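Local atomic coordinates of nickel ABC transporter (Nickel-binding protein) (PDB entry 3T66), a protein that probably serves as the extracellular solute-binding component of an ABC importer, capturing nickel or peptide-like ligands for uptake. Residues 42-46 / 57-63. Residues are numbered along the deposited sequence.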
loop_
_atom_site.group_PDB
_atom_site.type_symbol
_atom_site.label_atom_id
_atom_site.label_comp_id
_atom_site.label_asym_id
_atom_site.label_seq_id
_atom_site.Cartn_x
_atom_site.Cartn_y
_atom_site.Cartn_z
ATOM N N THR A 42 12.072 15.226 5.539
ATOM C CA THR A 42 10.772 15.818 5.400
ATOM C C THR A 42 9.750 14.894 6.043
ATOM O O THR A 42 9.964 13.675 6.067
ATOM C CB THR A 42 10.544 16.052 3.866
ATOM O OG1 THR A 42 10.635 17.448 3.575
ATOM C CG2 THR A 42 9.203 15.537 3.358
ATOM N N GLU A 43 8.672 15.472 6.580
ATOM C CA GLU A 43 7.630 14.744 7.325
ATOM C C GLU A 43 6.225 15.291 7.095
ATOM O O GLU A 43 6.052 16.352 6.522
ATOM C CB GLU A 43 7.927 14.846 8.808
ATOM C CG GLU A 43 9.304 14.383 9.156
ATOM C CD GLU A 43 9.723 14.759 10.557
ATOM O OE1 GLU A 43 9.392 15.881 11.001
ATOM O OE2 GLU A 43 10.386 13.935 11.225
ATOM N N THR A 44 5.207 14.623 7.605
ATOM C CA THR A 44 3.849 14.972 7.202
ATOM C C THR A 44 3.100 15.378 8.439
ATOM O O THR A 44 3.615 15.163 9.531
ATOM C CB THR A 44 3.169 13.749 6.571
ATOM O OG1 THR A 44 3.402 12.637 7.433
ATOM C CG2 THR A 44 3.742 13.443 5.132
ATOM N N LEU A 45 1.904 15.939 8.302
ATOM C CA LEU A 45 1.116 16.288 9.480
ATOM C C LEU A 45 0.675 15.064 10.278
ATOM O O LEU A 45 0.437 15.089 11.500
ATOM C CB LEU A 45 -0.112 17.103 9.095
ATOM C CG LEU A 45 0.070 18.419 8.314
ATOM C CD1 LEU A 45 -1.248 19.103 7.935
ATOM C CD2 LEU A 45 0.891 19.382 9.088
ATOM N N VAL A 46 0.607 13.954 9.589
ATOM C CA VAL A 46 -0.059 12.824 10.150
ATOM C C VAL A 46 0.621 11.637 9.547
ATOM O O VAL A 46 1.153 11.777 8.483
ATOM C CB VAL A 46 -1.517 12.990 9.817
ATOM C CG1 VAL A 46 -2.075 11.806 9.233
ATOM C CG2 VAL A 46 -2.242 13.354 11.060
ATOM N N PRO A 57 -1.099 11.244 14.911
ATOM C CA PRO A 57 -0.453 12.524 14.752
ATOM C C PRO A 57 1.047 12.428 14.649
ATOM O O PRO A 57 1.653 11.614 15.280
ATOM C CB PRO A 57 -0.827 13.243 16.031
ATOM C CG PRO A 57 -1.398 12.258 16.888
ATOM C CD PRO A 57 -2.021 11.282 16.036
ATOM N N TRP A 58 1.627 13.264 13.811
ATOM C CA TRP A 58 3.043 13.418 13.739
ATOM C C TRP A 58 3.329 14.881 13.931
ATOM O O TRP A 58 3.471 15.325 15.017
ATOM C CB TRP A 58 3.509 12.944 12.388
ATOM C CG TRP A 58 4.871 12.489 12.329
ATOM C CD1 TRP A 58 5.718 12.369 13.335
ATOM C CD2 TRP A 58 5.556 12.100 11.177
ATOM N NE1 TRP A 58 6.909 11.933 12.901
ATOM C CE2 TRP A 58 6.829 11.750 11.558
ATOM C CE3 TRP A 58 5.211 12.011 9.842
ATOM C CZ2 TRP A 58 7.762 11.318 10.665
ATOM C CZ3 TRP A 58 6.129 11.582 8.968
ATOM C CH2 TRP A 58 7.391 11.253 9.370
ATOM N N LEU A 59 3.358 15.639 12.859
ATOM C CA LEU A 59 3.608 17.065 12.914
ATOM C C LEU A 59 2.484 17.792 13.532
ATOM O O LEU A 59 2.641 18.862 14.035
ATOM C CB LEU A 59 3.858 17.640 11.551
ATOM C CG LEU A 59 5.234 17.439 10.975
ATOM C CD1 LEU A 59 5.449 18.371 9.885
ATOM C CD2 LEU A 59 6.241 17.618 11.992
ATOM N N ALA A 60 1.314 17.223 13.408
ATOM C CA ALA A 60 0.114 17.752 14.043
ATOM C C ALA A 60 -0.135 16.953 15.312
ATOM O O ALA A 60 0.132 15.731 15.351
ATOM C CB ALA A 60 -1.060 17.624 13.118
ATOM N N GLU A 61 -0.624 17.637 16.349
ATOM C CA GLU A 61 -1.020 16.995 17.625
ATOM C C GLU A 61 -2.360 16.267 17.557
ATOM O O GLU A 61 -2.556 15.242 18.217
ATOM C CB GLU A 61 -1.199 18.072 18.680
ATOM C CG GLU A 61 -0.224 18.142 19.819
ATOM C CD GLU A 61 -0.396 19.498 20.544
ATOM O OE1 GLU A 61 0.618 20.220 20.810
ATOM O OE2 GLU A 61 -1.571 19.883 20.804
ATOM N N SER A 62 -3.296 16.847 16.804
ATOM C CA SER A 62 -4.717 16.423 16.811
ATOM C C SER A 62 -5.575 17.108 15.752
ATOM O O SER A 62 -5.155 18.081 15.126
ATOM C CB SER A 62 -5.356 16.726 18.165
ATOM O OG SER A 62 -5.484 18.126 18.308
ATOM N N TRP A 63 -6.795 16.630 15.588
ATOM C CA TRP A 63 -7.689 17.216 14.610
ATOM C C TRP A 63 -9.131 17.069 15.053
ATOM O O TRP A 63 -9.367 16.312 15.979
ATOM C CB TRP A 63 -7.457 16.575 13.243
ATOM C CG TRP A 63 -7.356 15.082 13.203
ATOM C CD1 TRP A 63 -8.347 14.218 12.883
ATOM C CD2 TRP A 63 -6.192 14.282 13.426
ATOM N NE1 TRP A 63 -7.894 12.926 12.898
ATOM C CE2 TRP A 63 -6.574 12.928 13.233
ATOM C CE3 TRP A 63 -4.865 14.571 13.758
ATOM C CZ2 TRP A 63 -5.684 11.859 13.360
ATOM C CZ3 TRP A 63 -3.955 13.487 13.913
ATOM C CH2 TRP A 63 -4.379 12.149 13.709
#
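A single carbonyl does most of the backbone work here: Leu45 O accepts hydrogen bonds from Trp58 N (3.2 Å) and Ala60 N (3.0 Å), so the turn at Trp58-Leu59 curls round it. Leu59 N adds a weak bond to Thr44 O (3.4 Å). Trp58, in the t well (chi1 -154°), lays its indole back along residues 43-46. Glu43 CB sits 3.8 Å from the centroid of the six-membered ring of Trp58, over its face, in a CH-pi contact. Glutamate suits this place because its aliphatic stem packs on the indole while its m, t conformation carries the carboxylate on to Thr159, Tyr181 and Trp182, which hydrogen-bond it. At the ring edge, Thr44 in the p rotamer turns OG1 to Val46 O (2.6 Å), satisfying the hydroxyl within its own segment. Leu45 points away overall, yet its CB meets the small Ala60 CB at 4.2 Å, where a methyl lets the backbones stay close; branched Leu45 and Leu59 fill buried space, Leu59 also against Ile144. Val46, likewise pointing away, still reaches Trp63 CZ3 through CG2 (3.3 Å), apolar against a broad ring. Val46 and Pro57 form a non-hydrogen-bonded antiparallel pair of hairpin 46-48/55-57. This is plain packing, away from the annotated calcium site of this family 5 solute-binding protein: the loop from helix 35-38 into the hairpin packs on the link from the hairpin to strand 60-64, an edge strand of a four-stranded antiparallel sheet, where Ala60 and Trp63 touch neighbouring strand 70-75.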